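Local coordinates for protein actinorhodin polyketide putative beta-ketoacyl synthase 2 (Streptomyces coelicolor A3, PDB 1TQY) that serves as the chain length factor of the actinorhodin polyketide synthase, a thiolase-like relative of the beta-ketoacyl synthases, probably helping to set polyketide length, at residues V43-V48 against Q58-H63; N112-F117 against D196-P201. One frame throughout, in Å; residues are numbered along the deposited sequence.

Contact 1. Residues V43-V48 against Q58-H63; sequences VTRFDV and QIDDFH. With NA (sodium ion), chain K.
Beyond the two ends of the short antiparallel pair 40-42 and 55-57, Thr44 and Gln58 join in a two-bond clasp of threonine and glutamine amide. Gln58 OE1 accepts from Thr44 N at 2.8 Å, in the carbonyl plane and on a lone pair, while Gln58 NE2 donates to Thr44 OG1 at 3.0 Å, almost in the amide plane. NE2 also makes a weak bond to Asp60 OD1. Glutamine suits the place because a single group offers both an acceptor and a donor and its extended chain (chi2 177°) carries CD across the gap. Thr44 turns OG1 between its backbone N and carbonyl carbon (chi1 60°), where the hydroxyl can meet NE2. Val43 packs beside the same oxygen, its CA 3.2 Å and its CG1 3.5 Å from Gln58 OE1.

Arg45 and Gln58 run alongside in opposite senses; the long arginine lays one guanidinium face over Gln58 CG while its NH2 reaches toward Asp60 OD1, 3.8 Å away, a long salt bridge. The stronger partner of that charge is Glu237, which also accepts from Ile59 N. On its backbone side Gln58 serves a sodium ion, bound by Gln58 O at 2.3 Å together with waters and Pro21 O; Asp60 OD2 takes a hydrogen bond from one of these waters. Ile59 packs on Leu82 of helix 78-93, and Val43 reaches Trp204 of helix 201-208.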
loop_
_atom_site.group_PDB
_atom_site.type_symbol
_atom_site.label_atom_id
_atom_site.label_comp_id
_atom_site.label_asym_id
_atom_site.label_seq_id
_atom_site.Cartn_x
_atom_site.Cartn_y
_atom_site.Cartn_z
ATOM N N VAL B 43 6.362 -25.446 -13.174
ATOM C CA VAL B 43 6.661 -24.087 -13.580
ATOM C C VAL B 43 7.438 -24.222 -14.878
ATOM O O VAL B 43 8.372 -25.021 -14.971
ATOM C CB VAL B 43 7.528 -23.350 -12.531
ATOM C CG1 VAL B 43 7.892 -21.964 -13.038
ATOM C CG2 VAL B 43 6.759 -23.231 -11.212
ATOM N N THR B 44 7.038 -23.449 -15.880
ATOM C CA THR B 44 7.671 -23.497 -17.189
ATOM C C THR B 44 8.267 -22.141 -17.557
ATOM O O THR B 44 8.908 -21.991 -18.598
ATOM C CB THR B 44 6.641 -23.931 -18.244
ATOM O OG1 THR B 44 5.560 -22.993 -18.276
ATOM C CG2 THR B 44 6.069 -25.301 -17.889
ATOM N N ARG B 45 8.073 -21.163 -16.679
ATOM C CA ARG B 45 8.597 -19.820 -16.898
ATOM C C ARG B 45 10.122 -19.820 -16.942
ATOM O O ARG B 45 10.736 -18.892 -17.460
ATOM C CB ARG B 45 8.107 -18.883 -15.789
ATOM C CG ARG B 45 6.599 -18.695 -15.758
ATOM C CD ARG B 45 6.108 -18.058 -17.047
ATOM N NE ARG B 45 4.693 -18.317 -17.279
ATOM C CZ ARG B 45 3.703 -17.541 -16.858
ATOM N NH1 ARG B 45 3.968 -16.433 -16.173
ATOM N NH2 ARG B 45 2.447 -17.881 -17.120
ATOM N N PHE B 46 10.721 -20.874 -16.394
ATOM C CA PHE B 46 12.172 -21.038 -16.349
ATOM C C PHE B 46 12.416 -22.476 -15.895
ATOM O O PHE B 46 11.462 -23.227 -15.737
ATOM C CB PHE B 46 12.781 -20.034 -15.366
ATOM C CG PHE B 46 12.201 -20.118 -13.988
ATOM C CD1 PHE B 46 12.669 -21.069 -13.085
ATOM C CD2 PHE B 46 11.155 -19.284 -13.606
ATOM C CE1 PHE B 46 12.108 -21.192 -11.819
ATOM C CE2 PHE B 46 10.580 -19.393 -12.343
ATOM C CZ PHE B 46 11.060 -20.356 -11.444
ATOM N N ASP B 47 13.672 -22.860 -15.691
ATOM C CA ASP B 47 14.006 -24.233 -15.280
ATOM C C ASP B 47 13.891 -24.458 -13.767
ATOM O O ASP B 47 14.862 -24.260 -13.042
ATOM C CB ASP B 47 15.441 -24.562 -15.729
ATOM C CG ASP B 47 15.753 -26.054 -15.682
ATOM O OD1 ASP B 47 15.017 -26.807 -15.009
ATOM O OD2 ASP B 47 16.748 -26.468 -16.313
ATOM N N VAL B 48 12.722 -24.888 -13.294
ATOM C CA VAL B 48 12.512 -25.126 -11.860
ATOM C C VAL B 48 13.106 -26.409 -11.304
ATOM O O VAL B 48 13.138 -26.597 -10.088
ATOM C CB VAL B 48 11.016 -25.180 -11.467
ATOM C CG1 VAL B 48 10.495 -23.804 -11.206
ATOM C CG2 VAL B 48 10.217 -25.896 -12.541
ATOM N N GLN B 58 -0.019 -21.424 -12.910
ATOM C CA GLN B 58 0.271 -20.531 -14.023
ATOM C C GLN B 58 -0.925 -20.297 -14.916
ATOM O O GLN B 58 -1.780 -21.168 -15.068
ATOM C CB GLN B 58 1.377 -21.097 -14.906
ATOM C CG GLN B 58 2.762 -21.071 -14.333
ATOM C CD GLN B 58 3.771 -21.731 -15.269
ATOM O OE1 GLN B 58 4.958 -21.811 -14.965
ATOM N NE2 GLN B 58 3.293 -22.209 -16.414
ATOM N N ILE B 59 -0.978 -19.100 -15.492
ATOM C CA ILE B 59 -2.019 -18.750 -16.445
ATOM C C ILE B 59 -1.271 -18.902 -17.771
ATOM O O ILE B 59 -0.349 -18.143 -18.043
ATOM C CB ILE B 59 -2.487 -17.298 -16.266
ATOM C CG1 ILE B 59 -3.215 -17.150 -14.922
ATOM C CG2 ILE B 59 -3.399 -16.906 -17.431
ATOM C CD1 ILE B 59 -3.708 -15.738 -14.642
ATOM N N ASP B 60 -1.636 -19.897 -18.576
ATOM C CA ASP B 60 -0.926 -20.135 -19.837
ATOM C C ASP B 60 -1.689 -19.795 -21.101
ATOM O O ASP B 60 -1.181 -20.003 -22.193
ATOM C CB ASP B 60 -0.473 -21.596 -19.938
ATOM C CG ASP B 60 0.432 -22.012 -18.799
ATOM O OD1 ASP B 60 1.396 -21.279 -18.487
ATOM O OD2 ASP B 60 0.172 -23.088 -18.223
ATOM N N ASP B 61 -2.897 -19.274 -20.976
ATOM C CA ASP B 61 -3.669 -18.943 -22.168
ATOM C C ASP B 61 -3.889 -17.447 -22.282
ATOM O O ASP B 61 -4.864 -16.999 -22.886
ATOM C CB ASP B 61 -5.010 -19.660 -22.128
ATOM C CG ASP B 61 -5.736 -19.440 -20.819
ATOM O OD1 ASP B 61 -6.894 -19.894 -20.698
ATOM O OD2 ASP B 61 -5.140 -18.811 -19.915
ATOM N N PHE B 62 -2.979 -16.679 -21.691
ATOM C CA PHE B 62 -3.064 -15.225 -21.726
ATOM C C PHE B 62 -1.913 -14.658 -22.536
ATOM O O PHE B 62 -0.755 -14.740 -22.131
ATOM C CB PHE B 62 -3.000 -14.645 -20.310
ATOM C CG PHE B 62 -3.008 -13.134 -20.268
ATOM C CD1 PHE B 62 -4.160 -12.425 -20.601
ATOM C CD2 PHE B 62 -1.868 -12.423 -19.882
ATOM C CE1 PHE B 62 -4.183 -11.027 -20.550
ATOM C CE2 PHE B 62 -1.877 -11.025 -19.826
ATOM C CZ PHE B 62 -3.038 -10.324 -20.159
ATOM N N HIS B 63 -2.221 -14.097 -23.694
ATOM C CA HIS B 63 -1.174 -13.499 -24.509
ATOM C C HIS B 63 -1.442 -12.001 -24.437
ATOM O O HIS B 63 -2.330 -11.493 -25.117
ATOM C CB HIS B 63 -1.262 -13.994 -25.952
ATOM C CG HIS B 63 -0.133 -13.522 -26.814
ATOM N ND1 HIS B 63 -0.335 -12.931 -28.042
ATOM C CD2 HIS B 63 1.207 -13.530 -26.615
ATOM C CE1 HIS B 63 0.832 -12.590 -28.561
ATOM N NE2 HIS B 63 1.783 -12.941 -27.714
HETATM NA NA NA K . -3.134 -22.882 -15.769
HETATM O O HOH W 1 -0.559 -24.394 -15.714
HETATM O O HOH W 2 -3.682 -21.889 -17.324
HETATM O O HOH W 3 -4.139 -24.911 -16.343
#

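Contact 2. Residues N112-F117 against D196-P201; sequences NACGGF and DSALDP
Asp196 and the backbone of Ala113 and Cys114 join two loops of the thiolase-like core, each leading from a strand into a helix: strand 106-111 into helix 117-129, and the neighbouring parallel strand 189-196 into helix 201-208.

Hydrogen bonds dominate at the strand ends. Asp196 OD2 accepts from Cys114 N at 2.8 Å, met on the syn side and 19° out of the carboxylate plane. Ala113 N lies 3.2 Å from Asp196 OD1, a bond less certain because the position of OD1 is less sure, and it makes a weak bond to OD2. A carboxylate suits this buried spot, since its two oxygens can serve successive backbone N-H groups; OD1 is also hydrogen-bonded to Ser343 OG, subject to the same doubt. Asn112 shapes the same turn as an Asx motif: OD1 accepts from Gly115 N at 2.8 Å, with the donor above the carbonyl plane. A water accepts from Ser197 N and lies 2.7 Å from Gly115 O and 2.9 Å from Asp196 OD2, so it links the two loops.

Apolar packing is lighter. Cys114 SG rests 4.0 Å from Ala198 CB, two small groups that let the backbones come close, and an apolar side chain of the partner protein also packs on Cys114.

At the helix starts, Asp200 suits its place by using both oxygens. OD1 caps helix 201-208, accepting from Gly203 N and bonded also to His121, while OD2 meets the weakly positive C-H rim of the Phe117 ring near its plane, 3.5 Å from CD2.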
loop_
_atom_site.group_PDB
_atom_site.type_symbol
_atom_site.label_atom_id
_atom_site.label_comp_id
_atom_site.label_asym_id
_atom_site.label_seq_id
_atom_site.Cartn_x
_atom_site.Cartn_y
_atom_site.Cartn_z
ATOM N N ASN B 112 -1.333 -4.957 -3.566
ATOM C CA ASN B 112 -0.230 -5.485 -4.367
ATOM C C ASN B 112 0.799 -6.062 -3.400
ATOM O O ASN B 112 1.227 -5.389 -2.469
ATOM C CB ASN B 112 0.411 -4.368 -5.198
ATOM C CG ASN B 112 1.085 -4.891 -6.444
ATOM O OD1 ASN B 112 1.727 -5.947 -6.419
ATOM N ND2 ASN B 112 0.955 -4.149 -7.547
ATOM N N ALA B 113 1.199 -7.306 -3.605
ATOM C CA ALA B 113 2.157 -7.918 -2.693
ATOM C C ALA B 113 3.611 -7.933 -3.174
ATOM O O ALA B 113 4.526 -7.603 -2.416
ATOM C CB ALA B 113 1.705 -9.336 -2.373
ATOM N N CYS B 114 3.816 -8.316 -4.433
ATOM C CA CYS B 114 5.150 -8.426 -5.023
ATOM C C CYS B 114 5.491 -7.291 -5.963
ATOM O O CYS B 114 6.661 -7.053 -6.241
ATOM C CB CYS B 114 5.262 -9.726 -5.817
ATOM S SG CYS B 114 4.676 -11.173 -4.931
ATOM N N GLY B 115 4.468 -6.608 -6.466
ATOM C CA GLY B 115 4.701 -5.532 -7.411
ATOM C C GLY B 115 5.157 -6.157 -8.720
ATOM O O GLY B 115 5.020 -7.369 -8.910
ATOM N N GLY B 116 5.710 -5.346 -9.617
ATOM C CA GLY B 116 6.173 -5.868 -10.889
ATOM C C GLY B 116 7.537 -6.500 -10.739
ATOM O O GLY B 116 8.513 -5.984 -11.264
ATOM N N PHE B 117 7.606 -7.632 -10.039
ATOM C CA PHE B 117 8.882 -8.281 -9.795
ATOM C C PHE B 117 9.616 -8.843 -11.025
ATOM O O PHE B 117 10.830 -8.697 -11.107
ATOM C CB PHE B 117 8.729 -9.368 -8.728
ATOM C CG PHE B 117 9.963 -9.550 -7.886
ATOM C CD1 PHE B 117 10.350 -8.565 -6.985
ATOM C CD2 PHE B 117 10.777 -10.663 -8.049
ATOM C CE1 PHE B 117 11.530 -8.681 -6.261
ATOM C CE2 PHE B 117 11.964 -10.784 -7.326
ATOM C CZ PHE B 117 12.340 -9.789 -6.433
ATOM N N ASP B 196 -1.383 -10.665 -8.456
ATOM C CA ASP B 196 0.049 -10.791 -8.200
ATOM C C ASP B 196 0.583 -11.832 -9.157
ATOM O O ASP B 196 -0.180 -12.621 -9.709
ATOM C CB ASP B 196 0.358 -11.251 -6.761
ATOM C CG ASP B 196 0.654 -10.097 -5.816
ATOM O OD1 ASP B 196 -0.235 -9.755 -4.995
ATOM O OD2 ASP B 196 1.777 -9.530 -5.877
ATOM N N SER B 197 1.896 -11.817 -9.338
ATOM C CA SER B 197 2.612 -12.764 -10.187
ATOM C C SER B 197 4.087 -12.614 -9.848
ATOM O O SER B 197 4.628 -11.515 -9.891
ATOM C CB SER B 197 2.409 -12.463 -11.669
ATOM O OG SER B 197 3.117 -13.412 -12.446
ATOM N N ALA B 198 4.730 -13.713 -9.487
ATOM C CA ALA B 198 6.140 -13.674 -9.152
ATOM C C ALA B 198 6.764 -14.969 -9.648
ATOM O O ALA B 198 7.403 -15.700 -8.889
ATOM C CB ALA B 198 6.316 -13.541 -7.660
ATOM N N LEU B 199 6.573 -15.232 -10.938
ATOM C CA LEU B 199 7.062 -16.443 -11.564
ATOM C C LEU B 199 8.350 -16.301 -12.358
ATOM O O LEU B 199 8.445 -16.759 -13.492
ATOM C CB LEU B 199 5.964 -17.041 -12.448
ATOM C CG LEU B 199 4.723 -17.449 -11.670
ATOM C CD1 LEU B 199 3.700 -18.058 -12.613
ATOM C CD2 LEU B 199 5.119 -18.461 -10.586
ATOM N N ASP B 200 9.333 -15.649 -11.756
ATOM C CA ASP B 200 10.638 -15.488 -12.369
ATOM C C ASP B 200 11.533 -16.200 -11.365
ATOM O O ASP B 200 11.108 -16.461 -10.241
ATOM C CB ASP B 200 11.034 -14.020 -12.451
ATOM C CG ASP B 200 11.231 -13.409 -11.092
ATOM O OD1 ASP B 200 12.392 -13.193 -10.680
ATOM O OD2 ASP B 200 10.209 -13.151 -10.418
ATOM N N PRO B 201 12.778 -16.518 -11.744
ATOM C CA PRO B 201 13.664 -17.209 -10.802
ATOM C C PRO B 201 13.809 -16.547 -9.422
ATOM O O PRO B 201 13.739 -17.231 -8.407
ATOM C CB PRO B 201 14.984 -17.265 -11.556
ATOM C CG PRO B 201 14.552 -17.290 -13.008
ATOM C CD PRO B 201 13.460 -16.270 -13.032
HETATM O O HOH W 4 2.916 -8.976 -8.467
#

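How the contacts relate
From the N terminus, contact 1 comes first, closing the short loop that runs from 43-48 through strand 55-57 to 58-63. Contact 2 opens only later and spans a much longer excursion, from 112-117 to 196-201, so the two closures follow in series and do not cross. In space they meet, with centres about 13 Å apart: Leu199 of contact 2 fills the join, its O lying 3.1 Å from Arg45 CB and its CD1 3.6 Å from Gln58 CG, while Phe46 CE2 packs against Asp200 C. The peripheral 40-42/55-57 hairpin and its sodium site are thereby tied to the buried strand-to-helix loops and to helix 201-208.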